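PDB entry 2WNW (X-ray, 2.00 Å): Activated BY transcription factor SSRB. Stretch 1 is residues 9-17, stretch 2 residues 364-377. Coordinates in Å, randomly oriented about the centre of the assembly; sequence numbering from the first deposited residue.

Stretch 1, residues 9-17: DPYRQQFLV
Stretch 2, residues 364-377: NHSWYGIGHFCRYV

The contact between residues 9-17 and 364-377 is a small aromatic and apolar packing of a tight turn and strand against one side of a helix, with no hydrogen bond across it and 467 Å² buried over both sides.

Stretch 1 is built as a closed turn. Pro-10 and Tyr-11 form a 3-10 segment (phi/psi -50/-42 and -62/-19), Gln-13 takes left-handed values (58/30), and Gln-14 and Phe-15 are extended (-105/116 and -124/141). Paired backbone bonds fix the ends of the turn: Asp-9 N to Gln-14 O is 2.6 Å and Gln-14 N to Asp-9 O is 3.1 Å. Inside it, Arg-12 N reaches Asp-9 O at 2.9 Å and Gln-13 N reaches Pro-10 O at 2.8 Å. The chain then turns a corner at Leu-16, whose phi/psi of 47/53 is again left-handed.

Stretch 2 is helical from about His-365 to Cys-374, as bonds such as Gly-369 N to His-365 O (3.0 Å) and Ile-370 N to Ser-366 O (2.9 Å) attest. The register is set by two CA-CA distances, 7.6 Å between Pro-10 CA and His-365 CA and 6.6 Å between Phe-15 CA and Tyr-368 CA.

Phe-15 (chi1 -65°, m; chi2 -77°) points toward the helix and meets two rings in different ways. With Tyr-368 (chi1 -59°, m; chi2 96°) it forms an offset stack, centroids 4.3 Å apart and planes at 15°, and Phe-15 CB lies over the tyrosine face, 3.3 Å from Tyr-368 CD2. Toward His-365 it presents its edge: the planes meet at 71°, the centroids are 4.9 Å apart, and Phe-15 CZ lies over the imidazole face, 3.7 Å from His-365 NE2. A flat ring suits this place because both its face and its edge are used.

His-365 (chi1 -80°, m; chi2 35°) leaves its CA sideways, but its ring end comes nearer the turn. Pro-10 CB makes a van der Waals contact with His-365 CD2 at 4.0 Å, while Gln-13 (m, m) brings OE1 to 3.4 Å from His-365 CE1.

Leu-16 (m, t) has the largest covered area, 136 Å², and its branched end fits among side chains of the helix and of the loop residues that follow it, Arg-375 and Tyr-376. Its CD2 lies over the His-372 ring, 3.9 Å from the centroid and 15° off the normal, a CH-pi contact; the same methyl is 4.0 Å from Tyr-376 OH. Its CD1 packs 3.9 Å from Tyr-368 CD2, near the plane of that ring, and 3.7 Å from Arg-375 CD, over one face of the guanidinium. Arg-375 (m, t, p; chi4 78°) meets the methyl with its CD and the face of its guanidinium, and its NH1 and NH2 are hydrogen-bonded elsewhere in the structure. An ideal CB on Gly-371 would point toward stretch 1, 3.5 Å from Leu-16 CD1, and would be crowded by Tyr-368 O at 3.1 Å.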

# COMPACT_ATOMS: atom_id res chain seq x y z
N ASP A 9 23.12 9.47 5.03
CA ASP A 9 22.79 9.80 6.41
C ASP A 9 22.68 11.32 6.39
O ASP A 9 23.62 12.03 6.76
CB ASP A 9 23.94 9.35 7.33
CG ASP A 9 23.64 9.58 8.81
OD1 ASP A 9 24.43 9.08 9.63
OD2 ASP A 9 22.65 10.25 9.14
N PRO A 10 21.53 11.84 5.94
CA PRO A 10 21.31 13.29 5.86
C PRO A 10 21.63 14.09 7.12
O PRO A 10 22.21 15.17 7.03
CB PRO A 10 19.85 13.40 5.43
CG PRO A 10 19.24 12.11 5.91
CD PRO A 10 20.31 11.11 5.58
N TYR A 11 21.27 13.59 8.29
CA TYR A 11 21.55 14.33 9.52
C TYR A 11 23.05 14.53 9.74
O TYR A 11 23.45 15.41 10.51
CB TYR A 11 20.91 13.65 10.73
CG TYR A 11 19.44 14.01 10.88
CD1 TYR A 11 19.05 15.34 11.10
CD2 TYR A 11 18.45 13.04 10.80
CE1 TYR A 11 17.70 15.69 11.23
CE2 TYR A 11 17.09 13.38 10.92
CZ TYR A 11 16.73 14.70 11.14
OH TYR A 11 15.39 15.02 11.27
N ARG A 12 23.88 13.72 9.08
CA ARG A 12 25.32 13.87 9.20
C ARG A 12 25.90 14.41 7.89
O ARG A 12 27.11 14.42 7.70
CB ARG A 12 25.99 12.55 9.56
CG ARG A 12 25.74 12.07 10.97
CD ARG A 12 26.63 10.88 11.30
NE ARG A 12 26.37 10.33 12.62
CZ ARG A 12 27.05 9.32 13.15
NH1 ARG A 12 28.05 8.76 12.48
NH2 ARG A 12 26.74 8.87 14.36
N GLN A 13 25.02 14.84 7.00
CA GLN A 13 25.45 15.38 5.71
C GLN A 13 26.28 14.39 4.89
O GLN A 13 27.15 14.79 4.13
CB GLN A 13 26.25 16.67 5.93
CG GLN A 13 25.47 17.79 6.60
CD GLN A 13 24.55 18.52 5.65
OE1 GLN A 13 23.73 17.91 4.97
NE2 GLN A 13 24.68 19.85 5.59
N GLN A 14 26.01 13.10 5.07
CA GLN A 14 26.71 12.05 4.33
C GLN A 14 25.75 11.53 3.26
O GLN A 14 24.72 10.95 3.59
CB GLN A 14 27.11 10.89 5.25
CG GLN A 14 28.58 10.84 5.58
CD GLN A 14 29.04 12.06 6.34
OE1 GLN A 14 28.62 12.30 7.47
NE2 GLN A 14 29.92 12.85 5.73
N PHE A 15 26.10 11.72 2.00
CA PHE A 15 25.23 11.28 0.91
C PHE A 15 25.87 10.34 -0.10
O PHE A 15 27.02 10.52 -0.49
CB PHE A 15 24.68 12.49 0.16
CG PHE A 15 23.77 13.36 0.99
CD1 PHE A 15 22.46 12.97 1.24
CD2 PHE A 15 24.23 14.56 1.51
CE1 PHE A 15 21.61 13.77 2.00
CE2 PHE A 15 23.39 15.37 2.28
CZ PHE A 15 22.08 14.98 2.52
N LEU A 16 25.09 9.35 -0.53
CA LEU A 16 25.50 8.38 -1.53
C LEU A 16 26.89 7.79 -1.29
O LEU A 16 27.75 7.81 -2.17
CB LEU A 16 25.44 9.04 -2.91
CG LEU A 16 24.08 9.62 -3.32
CD1 LEU A 16 24.23 10.41 -4.61
CD2 LEU A 16 23.06 8.50 -3.48
N VAL A 17 27.11 7.27 -0.09
CA VAL A 17 28.38 6.65 0.25
C VAL A 17 28.32 5.18 -0.15
O VAL A 17 27.48 4.44 0.35
CB VAL A 17 28.66 6.76 1.76
CG1 VAL A 17 30.00 6.12 2.10
CG2 VAL A 17 28.64 8.23 2.18
N ASN A 364 20.80 20.54 -3.29
CA ASN A 364 19.95 20.37 -2.12
C ASN A 364 19.75 18.89 -1.80
O ASN A 364 20.09 18.03 -2.60
CB ASN A 364 18.60 21.06 -2.36
CG ASN A 364 18.73 22.57 -2.42
OD1 ASN A 364 19.26 23.18 -1.49
ND2 ASN A 364 18.25 23.17 -3.50
N HIS A 365 19.20 18.61 -0.62
CA HIS A 365 18.96 17.22 -0.21
C HIS A 365 18.18 16.44 -1.27
O HIS A 365 18.46 15.26 -1.51
CB HIS A 365 18.20 17.18 1.12
CG HIS A 365 19.06 17.39 2.33
ND1 HIS A 365 20.14 18.25 2.33
CD2 HIS A 365 18.98 16.89 3.58
CE1 HIS A 365 20.68 18.27 3.54
NE2 HIS A 365 20.00 17.46 4.32
N SER A 366 17.20 17.08 -1.88
CA SER A 366 16.38 16.43 -2.90
C SER A 366 17.20 15.84 -4.04
O SER A 366 16.85 14.79 -4.57
CB SER A 366 15.35 17.41 -3.45
OG SER A 366 15.99 18.54 -4.03
N TRP A 367 18.29 16.49 -4.41
CA TRP A 367 19.13 15.98 -5.50
C TRP A 367 19.66 14.59 -5.13
O TRP A 367 19.64 13.68 -5.95
CB TRP A 367 20.31 16.93 -5.76
CG TRP A 367 21.10 16.57 -7.00
CD1 TRP A 367 20.79 16.90 -8.29
CD2 TRP A 367 22.31 15.80 -7.06
NE1 TRP A 367 21.74 16.38 -9.16
CE2 TRP A 367 22.68 15.69 -8.43
CE3 TRP A 367 23.12 15.18 -6.10
CZ2 TRP A 367 23.82 15.00 -8.85
CZ3 TRP A 367 24.25 14.48 -6.52
CH2 TRP A 367 24.59 14.40 -7.88
N TYR A 368 20.12 14.44 -3.89
CA TYR A 368 20.64 13.15 -3.44
C TYR A 368 19.52 12.13 -3.26
O TYR A 368 19.71 10.94 -3.51
CB TYR A 368 21.42 13.29 -2.12
CG TYR A 368 22.59 14.24 -2.22
CD1 TYR A 368 22.47 15.57 -1.84
CD2 TYR A 368 23.81 13.80 -2.74
CE1 TYR A 368 23.53 16.46 -1.98
CE2 TYR A 368 24.88 14.68 -2.89
CZ TYR A 368 24.73 16.01 -2.51
OH TYR A 368 25.78 16.88 -2.67
N GLY A 369 18.35 12.61 -2.84
CA GLY A 369 17.21 11.73 -2.67
C GLY A 369 16.81 11.11 -4.00
O GLY A 369 16.61 9.90 -4.10
N ILE A 370 16.70 11.94 -5.03
CA ILE A 370 16.35 11.45 -6.36
C ILE A 370 17.44 10.48 -6.81
O ILE A 370 17.17 9.47 -7.45
CB ILE A 370 16.26 12.62 -7.36
CG1 ILE A 370 15.09 13.54 -6.98
CG2 ILE A 370 16.08 12.09 -8.78
CD1 ILE A 370 15.03 14.81 -7.80
N GLY A 371 18.68 10.80 -6.44
CA GLY A 371 19.82 9.98 -6.81
C GLY A 371 19.77 8.53 -6.37
O GLY A 371 20.28 7.65 -7.07
N HIS A 372 19.17 8.26 -5.21
CA HIS A 372 19.08 6.89 -4.73
C HIS A 372 18.32 6.03 -5.74
O HIS A 372 18.44 4.80 -5.73
CB HIS A 372 18.40 6.84 -3.36
CG HIS A 372 19.37 6.98 -2.22
ND1 HIS A 372 20.12 5.92 -1.75
CD2 HIS A 372 19.77 8.06 -1.52
CE1 HIS A 372 20.95 6.34 -0.81
NE2 HIS A 372 20.76 7.64 -0.65
N PHE A 373 17.55 6.68 -6.61
CA PHE A 373 16.79 6.00 -7.66
C PHE A 373 17.45 6.10 -9.04
O PHE A 373 17.90 5.10 -9.61
CB PHE A 373 15.39 6.60 -7.82
CG PHE A 373 14.39 6.15 -6.79
CD1 PHE A 373 14.29 6.79 -5.57
CD2 PHE A 373 13.52 5.10 -7.07
CE1 PHE A 373 13.33 6.41 -4.63
CE2 PHE A 373 12.56 4.71 -6.14
CZ PHE A 373 12.46 5.36 -4.92
N CYS A 374 17.50 7.32 -9.57
CA CYS A 374 18.00 7.58 -10.92
C CYS A 374 19.41 7.16 -11.28
O CYS A 374 19.68 6.86 -12.44
CB CYS A 374 17.80 9.06 -11.26
SG CYS A 374 18.94 10.20 -10.46
N ARG A 375 20.32 7.12 -10.31
CA ARG A 375 21.69 6.73 -10.60
C ARG A 375 21.84 5.23 -10.83
O ARG A 375 22.82 4.79 -11.43
CB ARG A 375 22.62 7.15 -9.44
CG ARG A 375 22.64 8.65 -9.18
CD ARG A 375 23.35 8.98 -7.87
NE ARG A 375 24.81 8.90 -7.99
CZ ARG A 375 25.56 9.85 -8.54
NH1 ARG A 375 25.01 10.95 -9.04
NH2 ARG A 375 26.88 9.70 -8.59
N TYR A 376 20.86 4.46 -10.38
CA TYR A 376 20.95 3.00 -10.49
C TYR A 376 19.87 2.26 -11.26
O TYR A 376 20.11 1.15 -11.72
CB TYR A 376 21.05 2.42 -9.07
CG TYR A 376 21.98 3.23 -8.20
CD1 TYR A 376 23.36 3.19 -8.40
CD2 TYR A 376 21.48 4.10 -7.24
CE1 TYR A 376 24.21 4.02 -7.67
CE2 TYR A 376 22.32 4.92 -6.50
CZ TYR A 376 23.68 4.88 -6.73
OH TYR A 376 24.51 5.74 -6.04
N VAL A 377 18.69 2.86 -11.40
CA VAL A 377 17.60 2.22 -12.12
C VAL A 377 17.57 2.72 -13.56
O VAL A 377 17.56 3.93 -13.80
CB VAL A 377 16.24 2.50 -11.42
CG1 VAL A 377 15.12 1.75 -12.12
CG2 VAL A 377 16.32 2.09 -9.95